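Local coordinates for invasion-associated protein (Mycobacterium tuberculosis, PDB 4LJ1) that probably binds peptidoglycan through a non-catalytic NlpC/p60 domain and so may take part in stabilising the mycobacterial cell wall, at residues T8-V11 against I12-L16; G50-Q53 against Y54-G58; S67-M70 against Y71-G74. All coordinates share one frame; numbering follows the deposited sequence.

Each of the three contacts lies within one helix or at its end, and they come in series along the chain: interaction 1 on helix 5-16, interaction 2 on helix 48-57 and interaction 3 on helix 67-73. Interactions 1 and 2 have centres 9 Å apart and touch directly. Interaction 3 is about 15 Å from interaction 2, centre to centre, and also meets it, through apolar side chains. Interactions 1 and 3, 20 Å apart between centres, sit on opposite sides of the chain's centre. Helix 48-57 thus touches both of the other helices, and it also packs on strands 97-103 and 106-110 of the antiparallel sheet in the NlpC/p60 domain.

Interaction 1 of 3, residues T8-V11 against I12-L16; sequences TDVV and IARGL
Ile12 runs alongside Thr8 one turn earlier in the chain, its CD1 3.9 Å from Thr8 CG2, both side chains pointing the same way. This is the i to i+4 spacing of an alpha-helix, here helix 5-16, the N-terminal helix of the modelled chain. With chi1 at -72°, CG1 of Ile12 stands beside its own backbone N and comes to 3.4 Å from Thr8 O, the carbonyl that already accepts the Ile12 N-H at 2.9 Å. Thr8 OG1 turns back along the helix to a hydrogen bond with Tyr4 O. The bonds continue in order, Ala13 N to Asp9 O, Arg14 N to Val10 O and Gly15 N to Val11 O, the last nearly straight at 170°. Val11 faces inward onto Ala55 and Tyr56 of helix 48-57. Val10 and Arg14 also lie side by side, pointing the same way, with Val10 CG1 4.1 Å from Arg14 CD. A bend at chi3 (68°) redirects the arginine beyond this aliphatic stem; its guanidinium makes a cation-pi contact with Tyr54, and NH2 is hydrogen-bonded to Tyr54 O. Closer to the backbone, Arg14 CG lies 3.4 Å from Val10 O.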
loop_
_atom_site.group_PDB
_atom_site.type_symbol
_atom_site.label_atom_id
_atom_site.label_comp_id
_atom_site.label_asym_id
_atom_site.label_seq_id
_atom_site.Cartn_x
_atom_site.Cartn_y
_atom_site.Cartn_z
ATOM N N THR A 8 -12.705 -0.193 -5.520
ATOM C CA THR A 8 -11.969 -0.099 -4.263
ATOM C C THR A 8 -12.132 -1.365 -3.424
ATOM O O THR A 8 -11.178 -1.853 -2.809
ATOM C CB THR A 8 -12.412 1.115 -3.431
ATOM O OG1 THR A 8 -12.144 2.310 -4.172
ATOM C CG2 THR A 8 -11.645 1.152 -2.111
ATOM N N ASP A 9 -13.339 -1.913 -3.403
ATOM C CA ASP A 9 -13.602 -3.154 -2.674
ATOM C C ASP A 9 -12.819 -4.337 -3.274
ATOM O O ASP A 9 -12.356 -5.209 -2.541
ATOM C CB ASP A 9 -15.106 -3.460 -2.608
ATOM C CG ASP A 9 -15.878 -2.513 -1.671
ATOM O OD1 ASP A 9 -15.274 -1.888 -0.761
ATOM O OD2 ASP A 9 -17.112 -2.403 -1.844
ATOM N N VAL A 10 -12.665 -4.371 -4.592
ATOM C CA VAL A 10 -11.852 -5.399 -5.249
ATOM C C VAL A 10 -10.391 -5.271 -4.813
ATOM O O VAL A 10 -9.743 -6.256 -4.486
ATOM C CB VAL A 10 -11.968 -5.325 -6.802
ATOM C CG1 VAL A 10 -10.926 -6.200 -7.476
ATOM C CG2 VAL A 10 -13.385 -5.700 -7.259
ATOM N N VAL A 11 -9.862 -4.058 -4.837
ATOM C CA VAL A 11 -8.478 -3.810 -4.444
ATOM C C VAL A 11 -8.243 -4.237 -2.997
ATOM O O VAL A 11 -7.266 -4.925 -2.659
ATOM C CB VAL A 11 -8.158 -2.324 -4.656
ATOM C CG1 VAL A 11 -6.828 -1.941 -4.025
ATOM C CG2 VAL A 11 -8.158 -2.006 -6.138
ATOM N N ILE A 12 -9.166 -3.852 -2.126
ATOM C CA ILE A 12 -9.036 -4.219 -0.730
ATOM C C ILE A 12 -9.122 -5.730 -0.520
ATOM O O ILE A 12 -8.341 -6.304 0.250
ATOM C CB ILE A 12 -10.058 -3.453 0.149
ATOM C CG1 ILE A 12 -9.649 -1.975 0.277
ATOM C CG2 ILE A 12 -10.159 -4.089 1.540
ATOM C CD1 ILE A 12 -10.684 -1.061 0.892
ATOM N N ALA A 13 -10.071 -6.382 -1.185
ATOM C CA ALA A 13 -10.193 -7.828 -1.057
ATOM C C ALA A 13 -8.918 -8.523 -1.535
ATOM O O ALA A 13 -8.481 -9.485 -0.938
ATOM C CB ALA A 13 -11.381 -8.333 -1.849
ATOM N N ARG A 14 -8.309 -8.035 -2.608
ATOM C CA ARG A 14 -7.038 -8.623 -3.076
ATOM C C ARG A 14 -5.952 -8.485 -2.021
ATOM O O ARG A 14 -5.242 -9.440 -1.731
ATOM C CB ARG A 14 -6.571 -7.966 -4.345
ATOM C CG ARG A 14 -7.353 -8.405 -5.561
ATOM C CD ARG A 14 -7.074 -7.520 -6.761
ATOM N NE ARG A 14 -5.709 -7.664 -7.247
ATOM C CZ ARG A 14 -5.298 -8.519 -8.188
ATOM N NH1 ARG A 14 -6.137 -9.336 -8.810
ATOM N NH2 ARG A 14 -4.038 -8.521 -8.536
ATOM N N GLY A 15 -5.811 -7.300 -1.433
ATOM C CA GLY A 15 -4.858 -7.143 -0.340
ATOM C C GLY A 15 -5.111 -8.079 0.831
ATOM O O GLY A 15 -4.208 -8.754 1.322
ATOM N N LEU A 16 -6.362 -8.082 1.306
ATOM C CA LEU A 16 -6.736 -8.912 2.445
ATOM C C LEU A 16 -6.524 -10.411 2.200
ATOM O O LEU A 16 -6.227 -11.148 3.125
ATOM C CB LEU A 16 -8.187 -8.652 2.860
ATOM C CG LEU A 16 -8.479 -7.293 3.508
ATOM C CD1 LEU A 16 -9.984 -7.146 3.711
ATOM C CD2 LEU A 16 -7.736 -7.141 4.831
#

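Interaction 2 of 3, residues G50-Q53 against Y54-G58; sequences GLIQ and YAYAG
Helix 48-57 of the NlpC/p60 domain turns Leu51, Ile52, Ala55 and Tyr56 into the buried interior, and two of its turns hold this contact, in which Tyr54, Ala55, Tyr56 and Ala57 each reach back four residues. Tyr54 N donates to Gly50 O, Ala55 N to Leu51 O at 2.9 Å, and Tyr56 N to Ile52 O at 170°. The fourth bond, Ala57 N to Gln53 O, is about as short as its neighbours at 3.0 Å but bends to 144°.

Side chains add little across the turn, because most are directed outward to other parts of the fold. CG2 of Ile52 just reaches CD2 of Tyr56, 4.5 Å away, and Ile52 O lies near the plane of the Tyr56 ring, at its edge. This apolar pair faces strand 97-103, where both side chains touch Leu100, while Leu51 packs on Leu108 and Val110 of strand 106-110. The helix thus lies against the antiparallel sheet, an arrangement in keeping with the papain-like relatives of this family.

Tyr54 sends its ring off the helix, with CG anti to the backbone N (chi1 177°). Its CB, nearer the helix backbone, lies 3.5 Å from Leu51 O. The hydroxyl of Tyr56 is hydrogen-bonded to Gly85 O, and the amide of Gln53, on a chain extended beyond CG, is gripped at both ends: OE1 accepts from Arg65 NH1 and NE2 donates to Leu63 O, which fixes the rotation of the amide.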
loop_
_atom_site.group_PDB
_atom_site.type_symbol
_atom_site.label_atom_id
_atom_site.label_comp_id
_atom_site.label_asym_id
_atom_site.label_seq_id
_atom_site.Cartn_x
_atom_site.Cartn_y
_atom_site.Cartn_z
ATOM N N GLY A 50 5.395 -4.234 -3.092
ATOM C CA GLY A 50 4.901 -5.371 -3.829
ATOM C C GLY A 50 3.446 -5.650 -3.491
ATOM O O GLY A 50 2.644 -5.965 -4.374
ATOM N N LEU A 51 3.093 -5.559 -2.208
ATOM C CA LEU A 51 1.717 -5.812 -1.794
ATOM C C LEU A 51 0.781 -4.777 -2.417
ATOM O O LEU A 51 -0.305 -5.128 -2.905
ATOM C CB LEU A 51 1.607 -5.776 -0.274
ATOM C CG LEU A 51 0.187 -5.930 0.276
ATOM C CD1 LEU A 51 -0.396 -7.327 -0.024
ATOM C CD2 LEU A 51 0.179 -5.671 1.783
ATOM N N ILE A 52 1.161 -3.511 -2.356
ATOM C CA ILE A 52 0.324 -2.442 -2.919
ATOM C C ILE A 52 0.166 -2.607 -4.422
ATOM O O ILE A 52 -0.929 -2.437 -4.961
ATOM C CB ILE A 52 0.904 -1.040 -2.561
ATOM C CG1 ILE A 52 0.830 -0.749 -1.088
ATOM C CG2 ILE A 52 0.256 0.056 -3.362
ATOM C CD1 ILE A 52 -0.484 -1.015 -0.469
ATOM N N GLN A 53 1.244 -2.958 -5.110
ATOM C CA GLN A 53 1.134 -3.228 -6.564
ATOM C C GLN A 53 0.161 -4.366 -6.845
ATOM O O GLN A 53 -0.667 -4.263 -7.740
ATOM C CB GLN A 53 2.485 -3.574 -7.178
ATOM C CG GLN A 53 3.456 -2.423 -7.334
ATOM C CD GLN A 53 4.704 -2.840 -8.090
ATOM O OE1 GLN A 53 5.125 -3.995 -8.016
ATOM N NE2 GLN A 53 5.291 -1.918 -8.858
ATOM N N TYR A 54 0.268 -5.437 -6.073
ATOM C CA TYR A 54 -0.636 -6.566 -6.264
ATOM C C TYR A 54 -2.088 -6.132 -6.076
ATOM O O TYR A 54 -2.972 -6.432 -6.886
ATOM C CB TYR A 54 -0.294 -7.699 -5.278
ATOM C CG TYR A 54 -1.247 -8.870 -5.393
ATOM C CD1 TYR A 54 -1.244 -9.675 -6.524
ATOM C CD2 TYR A 54 -2.224 -9.113 -4.411
ATOM C CE1 TYR A 54 -2.151 -10.712 -6.661
ATOM C CE2 TYR A 54 -3.152 -10.143 -4.549
ATOM C CZ TYR A 54 -3.095 -10.945 -5.674
ATOM O OH TYR A 54 -4.004 -11.975 -5.839
ATOM N N ALA A 55 -2.358 -5.421 -4.988
ATOM C CA ALA A 55 -3.723 -5.021 -4.683
ATOM C C ALA A 55 -4.285 -4.149 -5.805
ATOM O O ALA A 55 -5.385 -4.419 -6.326
ATOM C CB ALA A 55 -3.804 -4.314 -3.323
ATOM N N TYR A 56 -3.554 -3.108 -6.178
ATOM C CA TYR A 56 -4.063 -2.129 -7.144
ATOM C C TYR A 56 -4.104 -2.646 -8.580
ATOM O O TYR A 56 -4.811 -2.060 -9.404
ATOM C CB TYR A 56 -3.361 -0.752 -7.012
ATOM C CG TYR A 56 -4.217 0.185 -6.179
ATOM C CD1 TYR A 56 -5.412 0.673 -6.719
ATOM C CD2 TYR A 56 -3.908 0.536 -4.860
ATOM C CE1 TYR A 56 -6.263 1.471 -5.974
ATOM C CE2 TYR A 56 -4.771 1.345 -4.105
ATOM C CZ TYR A 56 -5.938 1.811 -4.675
ATOM O OH TYR A 56 -6.808 2.600 -3.942
ATOM N N ALA A 57 -3.415 -3.748 -8.905
ATOM C CA ALA A 57 -3.600 -4.383 -10.204
ATOM C C ALA A 57 -5.063 -4.824 -10.355
ATOM O O ALA A 57 -5.538 -4.950 -11.481
ATOM C CB ALA A 57 -2.639 -5.543 -10.365
ATOM N N GLY A 58 -5.794 -5.010 -9.261
ATOM C CA GLY A 58 -7.237 -5.316 -9.336
ATOM C C GLY A 58 -8.078 -4.234 -9.984
ATOM O O GLY A 58 -9.177 -4.502 -10.485
#

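Interaction 3 of 3, residues S67-M70 against Y71-G74; sequences SGQM and YKVG
Gln69 folds its amide forward over the following turn of helix 67-73, where the terminal nitrogen meets Val73 and the oxygen meets Lys72. The contact is built first on backbone hydrogen bonds. Tyr71 N donates to Ser67 O at 2.9 Å and Lys72 N to Gly68 O at 3.0 Å; Val73 N to Gln69 O is longer, 3.2 Å. The next, Gly74 N to Met70 O, is weak, its N-H...O angle down to 123°, and Gly74 N also bonds Tyr71 O, three residues back, at 3.3 Å. Gly74 is the first residue after the helix to leave helical backbone angles, and it closes this short helix of the NlpC/p60 domain.

The side-chain contacts are van der Waals in kind and gather around Gln69. Its chain starts anti to the backbone N and bends at chi2 (66°), which brings the amide toward the later residues. NE2 then lies 3.4 Å from Val73 CG1, and OE1 is 3.9 Å from Lys72 CD, touching the aliphatic shaft of a lysine that runs fully extended. The other methyl of Val73, CG2, rests 3.3 Å from Gln69 O, the carbonyl that also accepts the Val73 N-H. All three residues touch a crystal neighbour, so lattice contacts may influence these conformations.

Aromatic and polar partners surround the buried Tyr71, Met70 and Ser67. Tyr71 meets Phe89 edge-to-face and takes Lys76 in a cation-pi contact, while Lys76 NZ also hydrogen-bonds Tyr71 O and Gly74 O. Met70 packs the helix on helix 48-57, against Ser49 and Ile52, and Ser67 OG is hydrogen-bonded to Gly94 O.

The ammonium group of Lys76 thus sits where carbonyls gather at the helix C-terminus, and their partial negative charge would probably stabilise its positive charge.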
loop_
_atom_site.group_PDB
_atom_site.type_symbol
_atom_site.label_atom_id
_atom_site.label_comp_id
_atom_site.label_asym_id
_atom_site.label_seq_id
_atom_site.Cartn_x
_atom_site.Cartn_y
_atom_site.Cartn_z
ATOM N N SER A 67 7.962 3.464 -2.948
ATOM C CA SER A 67 6.963 4.244 -2.221
ATOM C C SER A 67 7.127 5.737 -2.477
ATOM O O SER A 67 6.140 6.448 -2.605
ATOM C CB SER A 67 6.988 3.904 -0.727
ATOM O OG SER A 67 8.222 4.216 -0.117
ATOM N N GLY A 68 8.369 6.204 -2.575
ATOM C CA GLY A 68 8.593 7.619 -2.840
ATOM C C GLY A 68 8.039 8.050 -4.183
ATOM O O GLY A 68 7.536 9.160 -4.326
ATOM N N GLN A 69 8.107 7.170 -5.172
ATOM C CA GLN A 69 7.581 7.527 -6.489
ATOM C C GLN A 69 6.041 7.487 -6.483
ATOM O O GLN A 69 5.387 8.359 -7.062
ATOM C CB GLN A 69 8.151 6.634 -7.579
ATOM C CG GLN A 69 7.760 7.096 -8.984
ATOM C CD GLN A 69 8.326 8.442 -9.425
ATOM O OE1 GLN A 69 9.303 8.954 -8.865
ATOM N NE2 GLN A 69 7.703 9.022 -10.456
ATOM N N MET A 70 5.460 6.489 -5.834
ATOM C CA MET A 70 4.017 6.467 -5.645
ATOM C C MET A 70 3.524 7.762 -4.993
ATOM O O MET A 70 2.525 8.354 -5.408
ATOM C CB MET A 70 3.603 5.316 -4.728
ATOM C CG MET A 70 3.811 3.896 -5.269
ATOM S SD MET A 70 3.289 2.715 -3.988
ATOM C CE MET A 70 3.794 1.167 -4.723
ATOM N N TYR A 71 4.229 8.208 -3.972
ATOM C CA TYR A 71 3.857 9.441 -3.271
ATOM C C TYR A 71 3.984 10.700 -4.155
ATOM O O TYR A 71 3.085 11.536 -4.206
ATOM C CB TYR A 71 4.715 9.634 -2.018
ATOM C CG TYR A 71 4.293 10.808 -1.176
ATOM C CD1 TYR A 71 3.185 10.708 -0.353
ATOM C CD2 TYR A 71 4.991 12.027 -1.208
ATOM C CE1 TYR A 71 2.788 11.758 0.450
ATOM C CE2 TYR A 71 4.590 13.083 -0.410
ATOM C CZ TYR A 71 3.479 12.937 0.412
ATOM O OH TYR A 71 3.057 13.961 1.216
ATOM N N LYS A 72 5.140 10.846 -4.799
ATOM C CA LYS A 72 5.434 12.003 -5.646
ATOM C C LYS A 72 4.323 12.263 -6.631
ATOM O O LYS A 72 3.887 13.416 -6.810
ATOM C CB LYS A 72 6.755 11.796 -6.391
ATOM C CG LYS A 72 7.179 12.977 -7.253
ATOM C CD LYS A 72 8.525 12.692 -7.910
ATOM C CE LYS A 72 9.025 13.844 -8.766
ATOM N NZ LYS A 72 10.239 13.471 -9.547
ATOM N N VAL A 73 3.875 11.208 -7.300
ATOM C CA VAL A 73 2.932 11.381 -8.420
ATOM C C VAL A 73 1.460 11.366 -8.007
ATOM O O VAL A 73 0.596 11.780 -8.793
ATOM C CB VAL A 73 3.170 10.330 -9.535
ATOM C CG1 VAL A 73 4.608 10.389 -10.078
ATOM C CG2 VAL A 73 2.781 8.933 -9.076
ATOM N N GLY A 74 1.157 10.894 -6.800
ATOM C CA GLY A 74 -0.227 10.652 -6.389
ATOM C C GLY A 74 -0.988 11.916 -5.980
ATOM O O GLY A 74 -0.401 12.894 -5.493
#